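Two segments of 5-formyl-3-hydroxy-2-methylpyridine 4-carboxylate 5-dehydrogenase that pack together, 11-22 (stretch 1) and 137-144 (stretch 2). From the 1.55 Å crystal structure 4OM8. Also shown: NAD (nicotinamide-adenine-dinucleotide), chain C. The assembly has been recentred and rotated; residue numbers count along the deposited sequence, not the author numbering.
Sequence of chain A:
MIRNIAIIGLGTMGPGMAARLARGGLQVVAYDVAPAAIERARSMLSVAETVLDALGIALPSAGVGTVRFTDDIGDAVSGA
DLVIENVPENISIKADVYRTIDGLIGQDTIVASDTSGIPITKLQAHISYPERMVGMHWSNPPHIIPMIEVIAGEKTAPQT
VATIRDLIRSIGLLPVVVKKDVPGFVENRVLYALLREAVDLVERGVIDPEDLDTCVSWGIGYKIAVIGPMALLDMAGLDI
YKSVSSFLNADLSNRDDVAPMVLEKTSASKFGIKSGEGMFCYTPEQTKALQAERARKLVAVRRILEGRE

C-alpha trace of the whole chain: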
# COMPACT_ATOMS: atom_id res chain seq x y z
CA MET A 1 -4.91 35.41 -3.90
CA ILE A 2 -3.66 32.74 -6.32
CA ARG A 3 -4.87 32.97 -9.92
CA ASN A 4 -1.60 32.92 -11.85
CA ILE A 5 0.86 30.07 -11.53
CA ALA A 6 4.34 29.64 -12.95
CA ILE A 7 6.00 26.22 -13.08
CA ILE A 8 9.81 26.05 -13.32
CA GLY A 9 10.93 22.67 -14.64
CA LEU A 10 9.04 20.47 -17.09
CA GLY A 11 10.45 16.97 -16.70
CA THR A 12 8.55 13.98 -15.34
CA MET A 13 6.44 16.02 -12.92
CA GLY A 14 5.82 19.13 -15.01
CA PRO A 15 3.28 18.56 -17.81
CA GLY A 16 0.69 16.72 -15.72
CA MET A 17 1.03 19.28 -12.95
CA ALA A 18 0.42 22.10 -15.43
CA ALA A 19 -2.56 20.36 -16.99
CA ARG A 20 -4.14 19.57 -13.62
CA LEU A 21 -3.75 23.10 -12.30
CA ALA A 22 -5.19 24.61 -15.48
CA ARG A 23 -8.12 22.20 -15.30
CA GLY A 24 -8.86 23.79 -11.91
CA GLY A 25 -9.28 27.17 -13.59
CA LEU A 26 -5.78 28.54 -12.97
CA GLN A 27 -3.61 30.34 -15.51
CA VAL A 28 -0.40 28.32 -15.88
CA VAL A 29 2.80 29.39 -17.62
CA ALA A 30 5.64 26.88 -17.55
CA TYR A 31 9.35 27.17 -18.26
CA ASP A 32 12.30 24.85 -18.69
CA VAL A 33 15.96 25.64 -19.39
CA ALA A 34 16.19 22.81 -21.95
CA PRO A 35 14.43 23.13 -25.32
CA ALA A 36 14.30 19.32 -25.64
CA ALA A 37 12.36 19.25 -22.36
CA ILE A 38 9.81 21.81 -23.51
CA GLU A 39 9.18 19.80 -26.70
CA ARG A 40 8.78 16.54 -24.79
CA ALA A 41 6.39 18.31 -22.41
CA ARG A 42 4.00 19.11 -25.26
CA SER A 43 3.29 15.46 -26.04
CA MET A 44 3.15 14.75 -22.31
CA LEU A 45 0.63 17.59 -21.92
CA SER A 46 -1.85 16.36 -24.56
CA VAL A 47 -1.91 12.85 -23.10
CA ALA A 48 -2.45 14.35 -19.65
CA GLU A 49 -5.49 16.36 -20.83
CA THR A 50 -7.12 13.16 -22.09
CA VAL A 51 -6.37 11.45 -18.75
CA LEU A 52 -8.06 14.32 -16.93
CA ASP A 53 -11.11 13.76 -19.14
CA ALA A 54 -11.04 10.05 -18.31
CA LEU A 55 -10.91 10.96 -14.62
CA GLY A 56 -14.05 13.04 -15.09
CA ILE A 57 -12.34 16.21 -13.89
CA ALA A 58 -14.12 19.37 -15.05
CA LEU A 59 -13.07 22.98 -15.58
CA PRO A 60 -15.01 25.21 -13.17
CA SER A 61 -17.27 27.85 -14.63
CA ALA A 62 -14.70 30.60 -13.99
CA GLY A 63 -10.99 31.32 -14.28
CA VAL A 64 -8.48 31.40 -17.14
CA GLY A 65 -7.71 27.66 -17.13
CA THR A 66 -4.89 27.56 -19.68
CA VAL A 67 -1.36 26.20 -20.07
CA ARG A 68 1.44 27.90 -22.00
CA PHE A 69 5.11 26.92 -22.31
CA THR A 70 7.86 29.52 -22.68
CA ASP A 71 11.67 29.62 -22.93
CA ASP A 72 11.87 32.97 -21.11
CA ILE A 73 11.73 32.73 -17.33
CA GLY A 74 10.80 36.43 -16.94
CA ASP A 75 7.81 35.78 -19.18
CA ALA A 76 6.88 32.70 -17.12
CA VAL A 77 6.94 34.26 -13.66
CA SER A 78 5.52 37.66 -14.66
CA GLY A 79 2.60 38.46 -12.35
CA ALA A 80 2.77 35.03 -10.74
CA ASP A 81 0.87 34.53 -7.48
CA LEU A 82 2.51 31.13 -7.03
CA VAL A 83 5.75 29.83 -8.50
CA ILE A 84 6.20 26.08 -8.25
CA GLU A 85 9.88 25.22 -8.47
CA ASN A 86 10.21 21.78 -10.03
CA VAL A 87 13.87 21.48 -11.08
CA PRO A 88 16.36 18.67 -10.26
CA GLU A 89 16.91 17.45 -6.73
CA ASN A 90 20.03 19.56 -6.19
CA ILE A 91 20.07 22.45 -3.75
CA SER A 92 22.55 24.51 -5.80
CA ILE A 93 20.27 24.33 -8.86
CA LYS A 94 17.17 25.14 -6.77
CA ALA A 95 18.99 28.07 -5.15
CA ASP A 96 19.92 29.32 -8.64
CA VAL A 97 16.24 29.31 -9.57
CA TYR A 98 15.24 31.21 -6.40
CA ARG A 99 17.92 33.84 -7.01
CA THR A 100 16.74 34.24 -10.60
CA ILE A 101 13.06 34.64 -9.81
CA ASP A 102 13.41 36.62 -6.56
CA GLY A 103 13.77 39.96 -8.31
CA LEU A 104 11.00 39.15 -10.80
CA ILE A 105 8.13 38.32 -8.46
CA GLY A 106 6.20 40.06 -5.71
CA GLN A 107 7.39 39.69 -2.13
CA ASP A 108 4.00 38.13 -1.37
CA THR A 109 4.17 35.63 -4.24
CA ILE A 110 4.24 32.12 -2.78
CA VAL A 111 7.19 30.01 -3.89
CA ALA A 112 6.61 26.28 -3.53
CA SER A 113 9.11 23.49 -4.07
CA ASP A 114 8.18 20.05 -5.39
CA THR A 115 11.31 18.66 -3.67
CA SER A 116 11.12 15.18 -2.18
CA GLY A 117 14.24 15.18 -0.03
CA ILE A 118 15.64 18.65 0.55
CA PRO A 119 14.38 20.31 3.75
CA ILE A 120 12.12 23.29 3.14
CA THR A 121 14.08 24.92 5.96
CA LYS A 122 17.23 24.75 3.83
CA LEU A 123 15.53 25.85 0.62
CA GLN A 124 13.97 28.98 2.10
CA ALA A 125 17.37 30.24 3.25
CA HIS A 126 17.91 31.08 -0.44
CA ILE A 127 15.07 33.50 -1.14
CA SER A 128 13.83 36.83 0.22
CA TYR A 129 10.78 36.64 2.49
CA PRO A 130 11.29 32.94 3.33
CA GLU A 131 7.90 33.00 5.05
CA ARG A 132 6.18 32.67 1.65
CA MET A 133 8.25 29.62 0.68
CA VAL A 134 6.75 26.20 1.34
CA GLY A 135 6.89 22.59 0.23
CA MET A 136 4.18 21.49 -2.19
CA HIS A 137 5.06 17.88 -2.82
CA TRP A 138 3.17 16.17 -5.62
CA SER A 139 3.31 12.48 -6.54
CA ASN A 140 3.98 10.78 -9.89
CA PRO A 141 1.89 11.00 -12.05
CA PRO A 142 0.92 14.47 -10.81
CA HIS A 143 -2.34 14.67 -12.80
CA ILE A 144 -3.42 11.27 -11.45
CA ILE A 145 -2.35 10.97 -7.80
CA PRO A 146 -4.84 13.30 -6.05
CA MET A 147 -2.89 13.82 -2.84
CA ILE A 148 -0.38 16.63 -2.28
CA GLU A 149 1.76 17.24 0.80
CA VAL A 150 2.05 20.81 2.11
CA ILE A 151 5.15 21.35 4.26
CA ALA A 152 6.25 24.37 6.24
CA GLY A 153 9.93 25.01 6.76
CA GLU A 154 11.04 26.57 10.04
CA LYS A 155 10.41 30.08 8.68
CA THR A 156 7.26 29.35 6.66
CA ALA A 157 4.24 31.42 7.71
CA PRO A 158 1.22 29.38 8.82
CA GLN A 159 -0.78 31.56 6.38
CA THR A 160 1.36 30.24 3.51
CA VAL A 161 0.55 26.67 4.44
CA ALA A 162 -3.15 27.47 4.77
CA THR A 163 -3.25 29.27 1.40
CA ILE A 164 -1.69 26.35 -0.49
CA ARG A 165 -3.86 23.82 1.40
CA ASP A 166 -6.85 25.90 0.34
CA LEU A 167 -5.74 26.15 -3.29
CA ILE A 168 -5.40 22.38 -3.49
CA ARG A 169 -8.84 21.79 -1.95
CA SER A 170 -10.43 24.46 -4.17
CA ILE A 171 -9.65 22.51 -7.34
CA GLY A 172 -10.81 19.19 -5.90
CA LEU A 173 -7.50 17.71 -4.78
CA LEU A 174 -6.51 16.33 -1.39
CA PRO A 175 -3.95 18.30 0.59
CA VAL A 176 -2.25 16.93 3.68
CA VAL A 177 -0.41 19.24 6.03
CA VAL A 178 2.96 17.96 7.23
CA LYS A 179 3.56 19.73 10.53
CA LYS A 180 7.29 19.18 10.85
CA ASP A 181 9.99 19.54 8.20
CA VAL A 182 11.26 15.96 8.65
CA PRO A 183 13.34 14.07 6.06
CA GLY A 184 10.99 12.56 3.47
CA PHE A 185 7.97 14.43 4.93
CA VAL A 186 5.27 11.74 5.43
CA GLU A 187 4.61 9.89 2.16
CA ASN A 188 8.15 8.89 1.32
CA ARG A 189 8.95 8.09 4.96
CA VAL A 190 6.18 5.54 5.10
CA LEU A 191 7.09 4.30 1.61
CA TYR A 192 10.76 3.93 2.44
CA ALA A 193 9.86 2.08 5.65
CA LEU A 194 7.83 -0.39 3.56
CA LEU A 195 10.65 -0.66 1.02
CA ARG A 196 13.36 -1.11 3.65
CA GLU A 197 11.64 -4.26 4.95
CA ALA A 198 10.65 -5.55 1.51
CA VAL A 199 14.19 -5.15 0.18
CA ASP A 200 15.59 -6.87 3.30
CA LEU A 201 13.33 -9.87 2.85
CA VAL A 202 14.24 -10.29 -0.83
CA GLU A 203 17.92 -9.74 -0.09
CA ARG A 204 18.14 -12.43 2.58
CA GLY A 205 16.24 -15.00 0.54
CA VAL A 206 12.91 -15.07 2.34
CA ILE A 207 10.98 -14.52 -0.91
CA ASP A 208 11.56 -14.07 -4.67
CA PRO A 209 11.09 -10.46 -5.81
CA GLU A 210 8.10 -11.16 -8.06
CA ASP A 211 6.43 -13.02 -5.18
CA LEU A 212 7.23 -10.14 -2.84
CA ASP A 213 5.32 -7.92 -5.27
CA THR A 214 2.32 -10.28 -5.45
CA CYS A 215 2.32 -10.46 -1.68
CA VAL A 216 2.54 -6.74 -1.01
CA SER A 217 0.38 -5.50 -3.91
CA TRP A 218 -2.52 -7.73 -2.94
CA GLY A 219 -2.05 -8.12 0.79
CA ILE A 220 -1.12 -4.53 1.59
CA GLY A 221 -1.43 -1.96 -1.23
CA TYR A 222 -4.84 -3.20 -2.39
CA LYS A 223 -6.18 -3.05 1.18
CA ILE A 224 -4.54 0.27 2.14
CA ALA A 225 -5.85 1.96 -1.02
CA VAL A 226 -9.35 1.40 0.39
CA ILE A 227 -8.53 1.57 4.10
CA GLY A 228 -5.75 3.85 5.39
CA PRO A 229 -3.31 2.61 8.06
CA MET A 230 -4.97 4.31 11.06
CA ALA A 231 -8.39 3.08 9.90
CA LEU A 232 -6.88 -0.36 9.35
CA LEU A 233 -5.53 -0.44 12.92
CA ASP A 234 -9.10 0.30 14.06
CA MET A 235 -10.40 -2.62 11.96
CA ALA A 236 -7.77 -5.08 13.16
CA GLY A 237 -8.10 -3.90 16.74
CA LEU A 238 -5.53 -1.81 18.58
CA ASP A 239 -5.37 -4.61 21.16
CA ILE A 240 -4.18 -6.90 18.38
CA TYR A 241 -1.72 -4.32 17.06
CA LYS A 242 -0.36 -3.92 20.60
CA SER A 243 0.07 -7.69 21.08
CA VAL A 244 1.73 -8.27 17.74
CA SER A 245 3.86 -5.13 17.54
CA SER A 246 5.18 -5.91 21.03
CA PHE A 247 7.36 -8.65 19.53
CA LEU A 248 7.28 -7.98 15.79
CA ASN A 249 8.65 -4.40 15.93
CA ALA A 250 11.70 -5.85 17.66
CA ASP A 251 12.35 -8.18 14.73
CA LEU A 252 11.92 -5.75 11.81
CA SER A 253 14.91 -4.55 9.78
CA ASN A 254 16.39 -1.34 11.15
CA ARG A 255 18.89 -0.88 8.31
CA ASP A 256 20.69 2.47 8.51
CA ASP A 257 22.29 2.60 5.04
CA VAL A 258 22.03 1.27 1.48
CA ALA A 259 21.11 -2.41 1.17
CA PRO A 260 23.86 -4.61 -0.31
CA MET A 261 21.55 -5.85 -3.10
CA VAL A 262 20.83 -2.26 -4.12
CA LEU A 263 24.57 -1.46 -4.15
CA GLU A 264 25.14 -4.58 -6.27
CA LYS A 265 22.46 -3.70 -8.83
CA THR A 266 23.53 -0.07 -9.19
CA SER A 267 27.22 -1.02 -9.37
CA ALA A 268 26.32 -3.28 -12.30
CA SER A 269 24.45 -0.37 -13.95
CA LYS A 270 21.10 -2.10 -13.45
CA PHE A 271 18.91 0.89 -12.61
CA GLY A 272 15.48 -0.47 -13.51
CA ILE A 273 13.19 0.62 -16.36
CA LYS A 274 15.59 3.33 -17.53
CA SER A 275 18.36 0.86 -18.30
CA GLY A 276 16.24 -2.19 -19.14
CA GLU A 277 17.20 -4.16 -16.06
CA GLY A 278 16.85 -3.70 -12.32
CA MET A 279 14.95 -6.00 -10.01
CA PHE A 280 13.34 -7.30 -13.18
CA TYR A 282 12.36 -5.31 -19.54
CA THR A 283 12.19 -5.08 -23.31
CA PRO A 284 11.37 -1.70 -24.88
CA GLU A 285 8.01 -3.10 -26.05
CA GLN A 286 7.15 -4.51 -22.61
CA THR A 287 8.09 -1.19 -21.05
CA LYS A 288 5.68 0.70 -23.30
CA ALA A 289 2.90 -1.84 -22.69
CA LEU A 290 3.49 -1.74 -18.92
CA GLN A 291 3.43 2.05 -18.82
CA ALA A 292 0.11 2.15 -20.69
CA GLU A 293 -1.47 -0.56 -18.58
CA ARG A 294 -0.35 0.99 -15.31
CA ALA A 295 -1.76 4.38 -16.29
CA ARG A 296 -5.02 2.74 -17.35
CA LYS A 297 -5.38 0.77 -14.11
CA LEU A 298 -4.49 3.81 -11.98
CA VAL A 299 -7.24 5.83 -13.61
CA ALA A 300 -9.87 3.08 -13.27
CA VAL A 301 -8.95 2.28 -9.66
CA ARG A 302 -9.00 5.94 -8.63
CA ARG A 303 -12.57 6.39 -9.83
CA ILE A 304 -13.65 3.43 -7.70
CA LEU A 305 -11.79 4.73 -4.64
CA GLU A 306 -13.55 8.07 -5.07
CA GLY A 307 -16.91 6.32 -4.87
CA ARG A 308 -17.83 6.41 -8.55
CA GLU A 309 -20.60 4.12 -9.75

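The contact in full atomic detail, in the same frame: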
# COMPACT_ATOMS: atom_id res chain seq x y z
N GLY A 11 10.09 18.37 -16.49
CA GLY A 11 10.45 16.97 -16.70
C GLY A 11 9.28 16.08 -16.37
O GLY A 11 8.14 16.41 -16.69
N THR A 12 9.56 14.96 -15.72
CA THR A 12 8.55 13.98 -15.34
C THR A 12 7.32 14.59 -14.67
O THR A 12 6.19 14.23 -15.02
CB THR A 12 9.18 12.94 -14.40
OG1 THR A 12 10.25 12.28 -15.09
CG2 THR A 12 8.16 11.93 -13.92
N MET A 13 7.54 15.52 -13.74
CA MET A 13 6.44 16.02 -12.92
C MET A 13 5.74 17.25 -13.49
O MET A 13 4.70 17.67 -12.97
CB MET A 13 6.94 16.36 -11.51
CG MET A 13 7.41 15.16 -10.72
SD MET A 13 6.05 14.02 -10.42
CE MET A 13 5.14 14.89 -9.16
N GLY A 14 6.29 17.83 -14.54
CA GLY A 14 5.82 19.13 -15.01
C GLY A 14 4.52 19.19 -15.80
O GLY A 14 3.60 19.93 -15.43
N PRO A 15 4.44 18.46 -16.92
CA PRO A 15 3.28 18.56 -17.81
C PRO A 15 1.96 18.19 -17.15
O PRO A 15 0.97 18.89 -17.35
CB PRO A 15 3.63 17.57 -18.92
CG PRO A 15 5.10 17.59 -18.96
CD PRO A 15 5.53 17.69 -17.53
N GLY A 16 1.93 17.10 -16.39
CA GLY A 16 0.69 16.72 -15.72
C GLY A 16 0.28 17.71 -14.64
O GLY A 16 -0.91 17.96 -14.43
N MET A 17 1.27 18.26 -13.95
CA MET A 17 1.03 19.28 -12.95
C MET A 17 0.38 20.52 -13.59
O MET A 17 -0.61 21.07 -13.07
CB MET A 17 2.35 19.67 -12.28
CG MET A 17 2.16 20.61 -11.11
SD MET A 17 3.73 21.26 -10.49
CE MET A 17 4.52 19.76 -9.90
N ALA A 18 0.95 20.94 -14.72
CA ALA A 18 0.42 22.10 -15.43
C ALA A 18 -1.01 21.85 -15.90
O ALA A 18 -1.90 22.68 -15.68
CB ALA A 18 1.32 22.45 -16.62
N ALA A 19 -1.23 20.70 -16.52
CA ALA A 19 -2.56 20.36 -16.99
C ALA A 19 -3.58 20.33 -15.85
O ALA A 19 -4.69 20.84 -15.98
CB ALA A 19 -2.53 19.02 -17.71
N ARG A 20 -3.19 19.75 -14.71
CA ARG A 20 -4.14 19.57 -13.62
C ARG A 20 -4.49 20.91 -12.99
O ARG A 20 -5.64 21.14 -12.62
CB ARG A 20 -3.58 18.63 -12.54
CG ARG A 20 -4.55 18.40 -11.39
CD ARG A 20 -5.84 17.80 -11.90
NE ARG A 20 -6.87 17.61 -10.89
CZ ARG A 20 -7.77 18.53 -10.56
NH1 ARG A 20 -7.74 19.73 -11.13
NH2 ARG A 20 -8.70 18.25 -9.65
N LEU A 21 -3.49 21.78 -12.85
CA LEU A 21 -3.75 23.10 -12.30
C LEU A 21 -4.63 23.92 -13.24
O LEU A 21 -5.55 24.59 -12.78
CB LEU A 21 -2.43 23.82 -12.03
CG LEU A 21 -1.62 23.22 -10.88
CD1 LEU A 21 -0.21 23.80 -10.85
CD2 LEU A 21 -2.32 23.48 -9.54
N ALA A 22 -4.36 23.87 -14.53
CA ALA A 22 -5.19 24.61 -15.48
C ALA A 22 -6.62 24.09 -15.49
O ALA A 22 -7.56 24.87 -15.65
CB ALA A 22 -4.61 24.52 -16.87
N HIS A 137 4.45 19.09 -2.31
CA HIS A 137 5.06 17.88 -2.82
C HIS A 137 4.02 16.99 -3.48
O HIS A 137 3.20 16.37 -2.82
CB HIS A 137 5.76 17.14 -1.68
CG HIS A 137 6.40 15.86 -2.10
ND1 HIS A 137 5.98 14.64 -1.62
CD2 HIS A 137 7.42 15.60 -2.96
CE1 HIS A 137 6.71 13.68 -2.16
NE2 HIS A 137 7.60 14.24 -2.97
N TRP A 138 4.06 16.98 -4.81
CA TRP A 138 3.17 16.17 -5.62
C TRP A 138 3.70 14.75 -5.73
O TRP A 138 4.82 14.46 -5.31
CB TRP A 138 3.04 16.77 -7.02
CG TRP A 138 2.45 18.16 -7.07
CD1 TRP A 138 2.96 19.31 -6.53
CD2 TRP A 138 1.25 18.53 -7.75
NE1 TRP A 138 2.14 20.38 -6.83
CE2 TRP A 138 1.08 19.92 -7.57
CE3 TRP A 138 0.29 17.82 -8.49
CZ2 TRP A 138 -0.01 20.61 -8.11
CZ3 TRP A 138 -0.79 18.50 -9.02
CH2 TRP A 138 -0.93 19.89 -8.83
N SER A 139 2.89 13.86 -6.30
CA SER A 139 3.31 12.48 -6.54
C SER A 139 3.18 12.12 -8.02
O SER A 139 2.35 12.69 -8.73
CB SER A 139 2.50 11.51 -5.68
OG SER A 139 2.80 11.66 -4.29
N ASN A 140 3.99 11.17 -8.48
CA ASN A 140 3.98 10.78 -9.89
C ASN A 140 2.96 9.68 -10.14
O ASN A 140 2.97 8.68 -9.45
CB ASN A 140 5.37 10.32 -10.30
CG ASN A 140 5.47 10.00 -11.78
OD1 ASN A 140 4.90 10.69 -12.62
ND2 ASN A 140 6.23 8.95 -12.10
N PRO A 141 2.06 9.87 -11.13
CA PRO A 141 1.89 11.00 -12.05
C PRO A 141 1.07 12.12 -11.41
O PRO A 141 0.05 11.86 -10.79
CB PRO A 141 1.15 10.38 -13.25
CG PRO A 141 1.20 8.87 -13.02
CD PRO A 141 1.21 8.74 -11.53
N PRO A 142 1.52 13.37 -11.58
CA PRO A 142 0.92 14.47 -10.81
C PRO A 142 -0.52 14.81 -11.20
O PRO A 142 -1.22 15.44 -10.40
CB PRO A 142 1.86 15.64 -11.12
CG PRO A 142 2.44 15.30 -12.45
CD PRO A 142 2.63 13.82 -12.43
N HIS A 143 -0.96 14.42 -12.39
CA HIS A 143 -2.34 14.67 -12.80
C HIS A 143 -3.25 13.51 -12.39
O HIS A 143 -4.46 13.59 -12.55
CB HIS A 143 -2.42 14.92 -14.31
CG HIS A 143 -1.76 13.87 -15.14
ND1 HIS A 143 -0.43 13.51 -14.99
CD2 HIS A 143 -2.23 13.12 -16.17
CE1 HIS A 143 -0.13 12.57 -15.87
NE2 HIS A 143 -1.20 12.32 -16.59
N ILE A 144 -2.66 12.46 -11.82
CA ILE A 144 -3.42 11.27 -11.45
C ILE A 144 -3.47 11.02 -9.94
O ILE A 144 -4.54 10.77 -9.39
CB ILE A 144 -2.85 10.02 -12.16
CG1 ILE A 144 -3.00 10.17 -13.68
CG2 ILE A 144 -3.57 8.76 -11.69
CD1 ILE A 144 -2.49 8.97 -14.48
PA NAD C . 13.26 15.67 -14.02
O1A NAD C . 14.76 15.44 -13.98
O2A NAD C . 12.35 14.73 -14.79
O5B NAD C . 13.02 17.16 -14.58
C5B NAD C . 13.80 18.28 -14.14
C4B NAD C . 13.64 19.38 -15.17
O4B NAD C . 14.21 20.59 -14.66
C3B NAD C . 14.36 19.04 -16.47
O3B NAD C . 13.45 19.11 -17.58
C2B NAD C . 15.46 20.10 -16.56
O2B NAD C . 15.79 20.49 -17.90
C1B NAD C . 14.85 21.24 -15.78
N9A NAD C . 15.79 22.24 -15.26
C8A NAD C . 17.05 22.06 -14.82
N7A NAD C . 17.58 23.23 -14.40
C5A NAD C . 16.66 24.19 -14.57
C6A NAD C . 16.57 25.64 -14.34
N6A NAD C . 17.60 26.34 -13.81
N1A NAD C . 15.41 26.25 -14.66
C2A NAD C . 14.37 25.58 -15.19
N3A NAD C . 14.38 24.26 -15.43
C4A NAD C . 15.48 23.53 -15.14
O3 NAD C . 12.79 15.86 -12.49
PN NAD C . 11.36 15.46 -11.86
O1N NAD C . 11.30 13.96 -11.65
O2N NAD C . 10.22 16.13 -12.60
O5D NAD C . 11.47 16.13 -10.41
C5D NAD C . 11.55 17.55 -10.23
C4D NAD C . 11.48 17.83 -8.74
O4D NAD C . 10.29 17.22 -8.24
C3D NAD C . 12.62 17.21 -7.96
O3D NAD C . 12.86 18.04 -6.82
C2D NAD C . 12.07 15.88 -7.48
O2D NAD C . 12.67 15.46 -6.26
C1D NAD C . 10.60 16.23 -7.26
N1N NAD C . 9.67 15.10 -7.38
C2N NAD C . 9.88 14.07 -8.23
C3N NAD C . 8.95 13.03 -8.31
C7N NAD C . 9.14 11.84 -9.20
O7N NAD C . 9.80 11.89 -10.23
N7N NAD C . 8.57 10.70 -8.81
C4N NAD C . 7.80 13.08 -7.53
C5N NAD C . 7.60 14.16 -6.68
C6N NAD C . 8.56 15.16 -6.64
O HOH W 1 -5.93 14.86 -10.49

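The contact between residues 11-22 and 137-144 is a largely apolar, close-packed contact of a helix and its preceding turn against an irregular segment, with no direct hydrogen bond across it and a single water bridge, and it buries 527 Å² summed over both sides.

Trp 138 has the largest covered area of any residue here, 100 Å², and its ring has a clear division of neighbours. Met 17 lies over one face: its CG is 3.7 Å from the centroid of the six-membered ring of Trp 138, 13° off the ring normal, which is CH-pi geometry. The SD of Met 17 stands 4.3 Å from the centroid of the five-membered ring of Trp 138 at 19° off the normal, a sulfur-aromatic contact. The t, t conformation at chi1 and chi2 extends the side chain, so that both ring portions are covered at once. Near the plane of the indole, Leu 21 CD2 meets Trp 138 CH2 at 3.9 Å, and Arg 20 CG comes to 4.4 Å from Trp 138 CZ3.

Met 13 fills the space next to the indole. Its CA-to-CB bond points sideways, but the m, m, m conformation folds the chain so that its end comes nearer: Met 13 CE is 3.5 Å from Trp 138 CB and 3.9 Å from Pro 142 CB, while Met 13 SD is 3.8 Å from Asn 140 CB.

The ring of Pro 142 packs against Met 13 and Met 17. Pro 142 CG lies 3.3 Å from Met 13 O and 3.5 Å from Met 17 N. Met 13 O is buried here without a polar partner in the model, and so is His 143 ND1.

The closest CA-CA approach is between Gly 16 CA and His 143 CA, at 4.7 Å; Gly 16 O also lies 3.4 Å from His 143 CB. An ideal CB on Gly 16 would fall 2.2 Å from His 143 ND1, a clash, and 3.1 Å from Pro 142 CG, so this approach depends on the absence of a side chain.

Farther along the helix, a water accepts from Arg 20 NE at 2.9 Å and donates to His 143 O at 2.8 Å, joining the stretches indirectly.

Both stretches also touch NAD, as befits a dehydrogenase. Thr 12 N donates to NAD O2A at 2.9 Å and Met 13 N to NAD O2N at 3.0 Å, while Trp 138 O approaches NAD C5N at 3.1 Å.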